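Local coordinates for protein alpha-pyrone synthesis polyketide synthase-like Pks18 (Mycobacterium tuberculosis, PDB 1TED) that probably extends medium- and long-chain aliphatic acyl-CoA starters with malonyl-CoA to make tri- and tetraketide alpha-pyrones, as a type III polyketide synthase, at residues V151-V156 / I165-V170; N180-A185 / L231-S236; T186-A191 / M195-V200. All coordinates share one frame; numbering follows the deposited sequence.

Along the chain, contact 1 (151-156 with 165-170) closes before contact 2 (180-185 with 231-236) opens, and contact 3 (186-191 with 195-200) is nested inside the loop that contact 2 spans. All three seat a helix on one sheet of the thiolase fold. Contacts 2 and 3 use successive turns of helix 177-191 over the neighbouring strands 226-236 and 196-204, so their centres lie only 4 Å apart. Contact 1 lies across the sheet, its centre about 13 Å from that of contact 3, with Ile155 packing on Leu198 and Val200. The sheet is thus gripped from both faces, and each contact also reaches the second subunit of the dimer.

Contact 1 (V151-V156 / I165-V170); sequences VDVAIV and ISRVVV
Asp152 and Arg167 form the polar link between helix 151-156 and the strand beginning at Ser166. Arg167 NH1 gives a hydrogen bond of 2.9 Å to Asp152 OD2, as part of a salt bridge. The carboxylate oxygen sits at the guanidinium edge, 8° out of its plane, and is approached nearly along its C-O axis. Only OD2 is engaged by NH1, and with the planes 39° apart the two groups do not form a paired, coplanar bridge. Arg167 reaches it by bending at chi3 (-75°), which turns the guanidinium so that NH1 meets the carboxylate. Its NH2 bonds to Thr382 OG1 of the second subunit, so a buried arginine joins the helix to the dimer partner and is held at two of its nitrogens.

The setting is a beta-alpha-beta unit: strand 135-142, helix 151-159, then strand 166-171, which pairs in parallel beside the first and forms the edge of the sheet within this chain. Helix and strand here run roughly antiparallel.

Methyl groups flank the bridge. Val156 CG2 lies 3.7 Å from Ile165 CG2, the purely apolar pair, and 3.9 Å from Arg167 CD, so one methyl packs on the residue just before the strand and on the arginine's aliphatic stem. Val153 CG2 comes within 3.8 Å of Arg167 NH1. On the other flank, Val169 CG2 rests 3.9 Å from Asp152 CG.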
loop_
_atom_site.group_PDB
_atom_site.type_symbol
_atom_site.label_atom_id
_atom_site.label_comp_id
_atom_site.label_asym_id
_atom_site.label_seq_id
_atom_site.Cartn_x
_atom_site.Cartn_y
_atom_site.Cartn_z
ATOM N N VAL A 151 -2.450 -11.634 2.728
ATOM C CA VAL A 151 -3.810 -11.902 3.145
ATOM C C VAL A 151 -4.800 -11.619 2.023
ATOM O O VAL A 151 -5.816 -12.301 1.915
ATOM C CB VAL A 151 -4.143 -11.066 4.392
ATOM C CG1 VAL A 151 -5.580 -11.264 4.809
ATOM C CG2 VAL A 151 -3.205 -11.468 5.516
ATOM N N ASP A 152 -4.495 -10.635 1.175
ATOM C CA ASP A 152 -5.382 -10.296 0.055
ATOM C C ASP A 152 -5.566 -11.468 -0.921
ATOM O O ASP A 152 -6.692 -11.780 -1.323
ATOM C CB ASP A 152 -4.871 -9.053 -0.694
ATOM C CG ASP A 152 -3.552 -9.287 -1.417
ATOM O OD1 ASP A 152 -2.572 -9.745 -0.785
ATOM O OD2 ASP A 152 -3.496 -8.989 -2.631
ATOM N N VAL A 153 -4.471 -12.122 -1.294
ATOM C CA VAL A 153 -4.563 -13.261 -2.201
ATOM C C VAL A 153 -5.457 -14.369 -1.612
ATOM O O VAL A 153 -6.318 -14.914 -2.306
ATOM C CB VAL A 153 -3.163 -13.845 -2.516
ATOM C CG1 VAL A 153 -3.298 -15.148 -3.261
ATOM C CG2 VAL A 153 -2.365 -12.856 -3.353
ATOM N N ALA A 154 -5.261 -14.686 -0.335
ATOM C CA ALA A 154 -6.046 -15.724 0.335
ATOM C C ALA A 154 -7.544 -15.410 0.405
ATOM O O ALA A 154 -8.367 -16.318 0.375
ATOM C CB ALA A 154 -5.493 -15.976 1.747
ATOM N N ILE A 155 -7.896 -14.130 0.510
ATOM C CA ILE A 155 -9.299 -13.726 0.555
ATOM C C ILE A 155 -9.991 -14.060 -0.779
ATOM O O ILE A 155 -11.074 -14.651 -0.810
ATOM C CB ILE A 155 -9.432 -12.209 0.836
ATOM C CG1 ILE A 155 -8.940 -11.897 2.260
ATOM C CG2 ILE A 155 -10.878 -11.774 0.663
ATOM C CD1 ILE A 155 -9.064 -10.430 2.687
ATOM N N VAL A 156 -9.354 -13.681 -1.884
ATOM C CA VAL A 156 -9.890 -13.949 -3.215
ATOM C C VAL A 156 -10.062 -15.462 -3.416
ATOM O O VAL A 156 -11.095 -15.925 -3.905
ATOM C CB VAL A 156 -8.937 -13.378 -4.310
ATOM C CG1 VAL A 156 -9.371 -13.842 -5.712
ATOM C CG2 VAL A 156 -8.924 -11.858 -4.227
ATOM N N ILE A 165 -9.854 -9.806 -10.236
ATOM C CA ILE A 165 -10.198 -8.676 -9.392
ATOM C C ILE A 165 -8.972 -7.772 -9.221
ATOM O O ILE A 165 -7.829 -8.247 -9.216
ATOM C CB ILE A 165 -10.671 -9.158 -8.010
ATOM C CG1 ILE A 165 -11.269 -7.989 -7.225
ATOM C CG2 ILE A 165 -9.507 -9.810 -7.262
ATOM C CD1 ILE A 165 -11.887 -8.396 -5.900
ATOM N N SER A 166 -9.213 -6.469 -9.105
ATOM C CA SER A 166 -8.125 -5.518 -8.910
ATOM C C SER A 166 -7.787 -5.528 -7.430
ATOM O O SER A 166 -8.683 -5.564 -6.584
ATOM C CB SER A 166 -8.558 -4.113 -9.321
ATOM O OG SER A 166 -9.258 -4.155 -10.552
ATOM N N ARG A 167 -6.501 -5.502 -7.114
ATOM C CA ARG A 167 -6.078 -5.511 -5.720
ATOM C C ARG A 167 -5.039 -4.449 -5.424
ATOM O O ARG A 167 -4.176 -4.149 -6.259
ATOM C CB ARG A 167 -5.531 -6.887 -5.337
ATOM C CG ARG A 167 -6.610 -7.957 -5.251
ATOM C CD ARG A 167 -6.027 -9.343 -4.995
ATOM N NE ARG A 167 -5.397 -9.903 -6.189
ATOM C CZ ARG A 167 -4.087 -10.072 -6.345
ATOM N NH1 ARG A 167 -3.244 -9.727 -5.380
ATOM N NH2 ARG A 167 -3.625 -10.581 -7.479
ATOM N N VAL A 168 -5.145 -3.879 -4.227
ATOM C CA VAL A 168 -4.236 -2.846 -3.754
ATOM C C VAL A 168 -3.929 -3.085 -2.273
ATOM O O VAL A 168 -4.833 -3.151 -1.445
ATOM C CB VAL A 168 -4.863 -1.442 -3.915
ATOM C CG1 VAL A 168 -3.894 -0.372 -3.415
ATOM C CG2 VAL A 168 -5.222 -1.200 -5.371
ATOM N N VAL A 169 -2.650 -3.227 -1.944
ATOM C CA VAL A 169 -2.258 -3.443 -0.557
ATOM C C VAL A 169 -1.678 -2.151 0.029
ATOM O O VAL A 169 -0.716 -1.590 -0.499
ATOM C CB VAL A 169 -1.229 -4.586 -0.445
ATOM C CG1 VAL A 169 -0.768 -4.754 0.988
ATOM C CG2 VAL A 169 -1.850 -5.867 -0.924
ATOM N N VAL A 170 -2.286 -1.691 1.120
ATOM C CA VAL A 170 -1.882 -0.463 1.798
ATOM C C VAL A 170 -1.219 -0.739 3.139
ATOM O O VAL A 170 -1.892 -1.076 4.113
ATOM C CB VAL A 170 -3.095 0.442 2.044
ATOM C CG1 VAL A 170 -2.671 1.693 2.800
ATOM C CG2 VAL A 170 -3.731 0.811 0.722
#

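Contact 2 (N180-A185 / L231-S236); sequences NALGTA and LVIGAS
Ile233, Leu182 and Ala185 carry the packing of helix 177-191 on strand 226-236. In the thiolase fold this helix belongs to the buried central layer between sheet layers, and here it starts just after Cys175, the probable nucleophile. Its other neighbours fit that position, for Leu182 also touches Met386 on strand 382-390, while Ala185 rests on Ala197 and Val199 of strand 196-204.

Ile233 has the most surface buried here. With CG1 turned beside its own backbone N (chi1 -43°) and the chain bent again at chi2, it presents CG1 and CD1 to two helix residues one turn apart. Ala185 CB stands 3.7 Å from Ile233 CG1; its small methyl lets the helix backbone come close, and the CA atoms of this pair are 6.6 Å apart.

Leu182, one turn earlier, meets the isoleucine at its far end. Its CB does not aim at the strand, but CG trans to the backbone N (chi1 178°) carries CD1 across, and the two side chains meet at about a right angle with 3.6 Å between Leu182 CD1 and Ile233 CD1. The same methyl reaches Leu231 CD1 more loosely, at 4.1 Å, so one leucine branch bridges two residues of the strand that face the helix.

Within the helix, Asn180 O accepts twice, from Thr184 N at 3.2 Å and from Thr184 OG1 at 3.0 Å, the two donors coming from opposite faces of the carbonyl plane.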
loop_
_atom_site.group_PDB
_atom_site.type_symbol
_atom_site.label_atom_id
_atom_site.label_comp_id
_atom_site.label_asym_id
_atom_site.label_seq_id
_atom_site.Cartn_x
_atom_site.Cartn_y
_atom_site.Cartn_z
ATOM N N ASN A 180 -7.662 5.855 3.934
ATOM C CA ASN A 180 -6.917 5.836 2.669
ATOM C C ASN A 180 -7.481 4.703 1.815
ATOM O O ASN A 180 -7.673 4.849 0.604
ATOM C CB ASN A 180 -5.420 5.577 2.906
ATOM C CG ASN A 180 -4.759 6.647 3.769
ATOM O OD1 ASN A 180 -4.428 7.738 3.298
ATOM N ND2 ASN A 180 -4.567 6.336 5.045
ATOM N N ALA A 181 -7.746 3.573 2.469
ATOM C CA ALA A 181 -8.290 2.400 1.801
ATOM C C ALA A 181 -9.692 2.711 1.262
ATOM O O ALA A 181 -9.988 2.480 0.085
ATOM C CB ALA A 181 -8.332 1.220 2.781
ATOM N N LEU A 182 -10.547 3.250 2.129
ATOM C CA LEU A 182 -11.906 3.607 1.754
ATOM C C LEU A 182 -11.931 4.575 0.578
ATOM O O LEU A 182 -12.781 4.460 -0.308
ATOM C CB LEU A 182 -12.632 4.240 2.942
ATOM C CG LEU A 182 -14.058 4.714 2.669
ATOM C CD1 LEU A 182 -14.876 3.577 2.070
ATOM C CD2 LEU A 182 -14.688 5.202 3.970
ATOM N N GLY A 183 -11.005 5.529 0.575
ATOM C CA GLY A 183 -10.951 6.501 -0.507
ATOM C C GLY A 183 -10.656 5.852 -1.846
ATOM O O GLY A 183 -11.139 6.288 -2.893
ATOM N N THR A 184 -9.858 4.791 -1.800
ATOM C CA THR A 184 -9.482 4.050 -2.990
ATOM C C THR A 184 -10.710 3.326 -3.551
ATOM O O THR A 184 -10.951 3.325 -4.760
ATOM C CB THR A 184 -8.376 3.037 -2.640
ATOM O OG1 THR A 184 -7.248 3.754 -2.116
ATOM C CG2 THR A 184 -7.939 2.250 -3.862
ATOM N N ALA A 185 -11.490 2.726 -2.660
ATOM C CA ALA A 185 -12.702 2.009 -3.053
ATOM C C ALA A 185 -13.726 3.002 -3.575
ATOM O O ALA A 185 -14.508 2.694 -4.469
ATOM C CB ALA A 185 -13.282 1.252 -1.849
ATOM N N LEU A 231 -15.415 -3.529 4.724
ATOM C CA LEU A 231 -16.490 -2.694 4.199
ATOM C C LEU A 231 -16.755 -3.123 2.762
ATOM O O LEU A 231 -15.835 -3.523 2.056
ATOM C CB LEU A 231 -16.080 -1.219 4.180
ATOM C CG LEU A 231 -15.594 -0.555 5.461
ATOM C CD1 LEU A 231 -15.068 0.830 5.111
ATOM C CD2 LEU A 231 -16.729 -0.470 6.475
ATOM N N VAL A 232 -18.009 -3.058 2.342
ATOM C CA VAL A 232 -18.358 -3.380 0.968
ATOM C C VAL A 232 -18.908 -2.070 0.420
ATOM O O VAL A 232 -19.916 -1.567 0.899
ATOM C CB VAL A 232 -19.431 -4.491 0.869
ATOM C CG1 VAL A 232 -19.777 -4.750 -0.601
ATOM C CG2 VAL A 232 -18.915 -5.767 1.517
ATOM N N ILE A 233 -18.221 -1.524 -0.577
ATOM C CA ILE A 233 -18.587 -0.247 -1.180
ATOM C C ILE A 233 -19.237 -0.388 -2.555
ATOM O O ILE A 233 -18.903 -1.285 -3.333
ATOM C CB ILE A 233 -17.326 0.650 -1.328
ATOM C CG1 ILE A 233 -16.480 0.573 -0.054
ATOM C CG2 ILE A 233 -17.719 2.080 -1.630
ATOM C CD1 ILE A 233 -17.228 0.917 1.231
ATOM N N GLY A 234 -20.165 0.518 -2.842
ATOM C CA GLY A 234 -20.841 0.523 -4.122
ATOM C C GLY A 234 -21.236 1.945 -4.468
ATOM O O GLY A 234 -21.312 2.803 -3.589
ATOM N N ALA A 235 -21.472 2.205 -5.749
ATOM C CA ALA A 235 -21.872 3.529 -6.204
ATOM C C ALA A 235 -23.389 3.579 -6.156
ATOM O O ALA A 235 -24.053 2.565 -6.367
ATOM C CB ALA A 235 -21.378 3.773 -7.626
ATOM N N SER A 236 -23.938 4.751 -5.874
ATOM C CA SER A 236 -25.385 4.901 -5.785
ATOM C C SER A 236 -25.828 6.245 -6.349
ATOM O O SER A 236 -25.142 7.257 -6.168
ATOM C CB SER A 236 -25.818 4.764 -4.321
ATOM O OG SER A 236 -27.181 5.103 -4.149
#

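Contact 3 (T186-A191 / M195-V200); sequences TNYVRA and MKALVV
Tyr188 and Met195 meet at the point where the chain leaves the helix and starts the next strand. The methionine lies alongside the phenol oxygen: Tyr188 OH lies 3.5 Å from Met195 CB and equally far from Met195 CG, and Met195 CE stands 3.8 Å from the same oxygen. Bends at chi2 and chi3 fold the thioether chain back so that its end methyl can reach it. Further in, Tyr188 CE2 is 3.7 Å from Met195 CB, and Tyr188 CD2 passes Ala197 CB at 4.3 Å. These partners lie obliquely to the ring.

Val189 fills the next position with one methyl. Its CG2 presses on the backbone at 3.4 Å from Met195 O, and Ala197 CB lies 4.3 Å from Val189 CG2. The small alanine is consistent with the close approach of the helix and strand axes, 7.9 Å.

A chi1 of 173° swings the tyrosine ring out toward the strand, and the ring of His192 meets it at about 45°. Leu137 touches both Tyr188 and Ala197, while Asn187 of the second subunit packs on the tyrosine as well.

With only three residues in the turn, helix 177-191 doubles back onto strand 196-204, completing a beta-alpha-beta crossover from strand 166-171 that skips over strand 135-142. Strand 226-236 lies antiparallel along the far side of strand 196-204, and helix 151-159 packs on the opposite face through Leu198 and Val200.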
loop_
_atom_site.group_PDB
_atom_site.type_symbol
_atom_site.label_atom_id
_atom_site.label_comp_id
_atom_site.label_asym_id
_atom_site.label_seq_id
_atom_site.Cartn_x
_atom_site.Cartn_y
_atom_site.Cartn_z
ATOM N N THR A 186 -13.716 4.195 -2.994
ATOM C CA THR A 186 -14.634 5.258 -3.371
ATOM C C THR A 186 -14.422 5.721 -4.807
ATOM O O THR A 186 -15.385 5.870 -5.558
ATOM C CB THR A 186 -14.489 6.455 -2.407
ATOM O OG1 THR A 186 -15.193 6.167 -1.194
ATOM C CG2 THR A 186 -15.048 7.707 -3.014
ATOM N N ASN A 187 -13.165 5.948 -5.185
ATOM C CA ASN A 187 -12.866 6.389 -6.537
ATOM C C ASN A 187 -13.207 5.279 -7.537
ATOM O O ASN A 187 -13.810 5.537 -8.577
ATOM C CB ASN A 187 -11.384 6.768 -6.672
ATOM C CG ASN A 187 -10.968 7.894 -5.721
ATOM O OD1 ASN A 187 -11.737 8.815 -5.439
ATOM N ND2 ASN A 187 -9.734 7.826 -5.240
ATOM N N TYR A 188 -12.828 4.045 -7.208
ATOM C CA TYR A 188 -13.081 2.907 -8.085
ATOM C C TYR A 188 -14.556 2.759 -8.418
ATOM O O TYR A 188 -14.949 2.699 -9.579
ATOM C CB TYR A 188 -12.583 1.611 -7.438
ATOM C CG TYR A 188 -12.965 0.376 -8.226
ATOM C CD1 TYR A 188 -12.234 -0.019 -9.349
ATOM C CD2 TYR A 188 -14.099 -0.358 -7.888
ATOM C CE1 TYR A 188 -12.632 -1.116 -10.119
ATOM C CE2 TYR A 188 -14.503 -1.451 -8.647
ATOM C CZ TYR A 188 -13.769 -1.825 -9.757
ATOM O OH TYR A 188 -14.182 -2.903 -10.497
ATOM N N VAL A 189 -15.366 2.707 -7.373
ATOM C CA VAL A 189 -16.799 2.533 -7.497
ATOM C C VAL A 189 -17.497 3.664 -8.258
ATOM O O VAL A 189 -18.424 3.422 -9.030
ATOM C CB VAL A 189 -17.392 2.333 -6.081
ATOM C CG1 VAL A 189 -18.701 3.030 -5.937
ATOM C CG2 VAL A 189 -17.535 0.836 -5.793
ATOM N N ARG A 190 -17.047 4.897 -8.062
ATOM C CA ARG A 190 -17.671 6.017 -8.750
ATOM C C ARG A 190 -17.212 6.079 -10.202
ATOM O O ARG A 190 -17.904 6.628 -11.057
ATOM C CB ARG A 190 -17.368 7.325 -8.002
ATOM C CG ARG A 190 -17.916 7.302 -6.558
ATOM C CD ARG A 190 -17.595 8.559 -5.766
ATOM N NE ARG A 190 -18.258 9.731 -6.324
ATOM C CZ ARG A 190 -17.631 10.695 -6.984
ATOM N NH1 ARG A 190 -16.319 10.628 -7.163
ATOM N NH2 ARG A 190 -18.317 11.714 -7.479
ATOM N N ALA A 191 -16.051 5.501 -10.482
ATOM C CA ALA A 191 -15.525 5.472 -11.843
ATOM C C ALA A 191 -16.177 4.319 -12.618
ATOM O O ALA A 191 -16.419 4.435 -13.815
ATOM C CB ALA A 191 -14.010 5.310 -11.819
ATOM N N MET A 195 -19.788 -1.807 -10.391
ATOM C CA MET A 195 -19.033 -2.711 -9.546
ATOM C C MET A 195 -19.030 -2.361 -8.066
ATOM O O MET A 195 -19.501 -1.299 -7.658
ATOM C CB MET A 195 -17.605 -2.776 -10.068
ATOM C CG MET A 195 -17.537 -3.014 -11.574
ATOM S SD MET A 195 -18.106 -4.668 -12.030
ATOM C CE MET A 195 -16.585 -5.610 -11.723
ATOM N N LYS A 196 -18.502 -3.280 -7.265
ATOM C CA LYS A 196 -18.400 -3.080 -5.827
ATOM C C LYS A 196 -16.951 -3.283 -5.442
ATOM O O LYS A 196 -16.170 -3.903 -6.180
ATOM C CB LYS A 196 -19.259 -4.088 -5.064
ATOM C CG LYS A 196 -20.675 -4.222 -5.585
ATOM C CD LYS A 196 -21.451 -2.929 -5.464
ATOM C CE LYS A 196 -22.742 -3.016 -6.260
ATOM N NZ LYS A 196 -23.490 -1.744 -6.224
ATOM N N ALA A 197 -16.594 -2.760 -4.277
ATOM C CA ALA A 197 -15.240 -2.890 -3.780
ATOM C C ALA A 197 -15.296 -3.432 -2.367
ATOM O O ALA A 197 -16.221 -3.110 -1.599
ATOM C CB ALA A 197 -14.542 -1.537 -3.804
ATOM N N LEU A 198 -14.313 -4.267 -2.044
ATOM C CA LEU A 198 -14.203 -4.869 -0.726
ATOM C C LEU A 198 -12.974 -4.276 -0.045
ATOM O O LEU A 198 -11.865 -4.325 -0.595
ATOM C CB LEU A 198 -14.052 -6.395 -0.837
ATOM C CG LEU A 198 -13.774 -7.162 0.468
ATOM C CD1 LEU A 198 -14.989 -7.104 1.379
ATOM C CD2 LEU A 198 -13.446 -8.614 0.166
ATOM N N VAL A 199 -13.182 -3.695 1.135
ATOM C CA VAL A 199 -12.098 -3.102 1.914
ATOM C C VAL A 199 -11.878 -3.930 3.174
ATOM O O VAL A 199 -12.821 -4.245 3.901
ATOM C CB VAL A 199 -12.408 -1.632 2.296
ATOM C CG1 VAL A 199 -11.297 -1.069 3.169
ATOM C CG2 VAL A 199 -12.514 -0.802 1.047
ATOM N N VAL A 200 -10.626 -4.288 3.431
ATOM C CA VAL A 200 -10.314 -5.111 4.582
ATOM C C VAL A 200 -9.133 -4.558 5.370
ATOM O O VAL A 200 -8.041 -4.371 4.832
ATOM C CB VAL A 200 -10.013 -6.581 4.136
ATOM C CG1 VAL A 200 -9.686 -7.449 5.328
ATOM C CG2 VAL A 200 -11.215 -7.159 3.403
#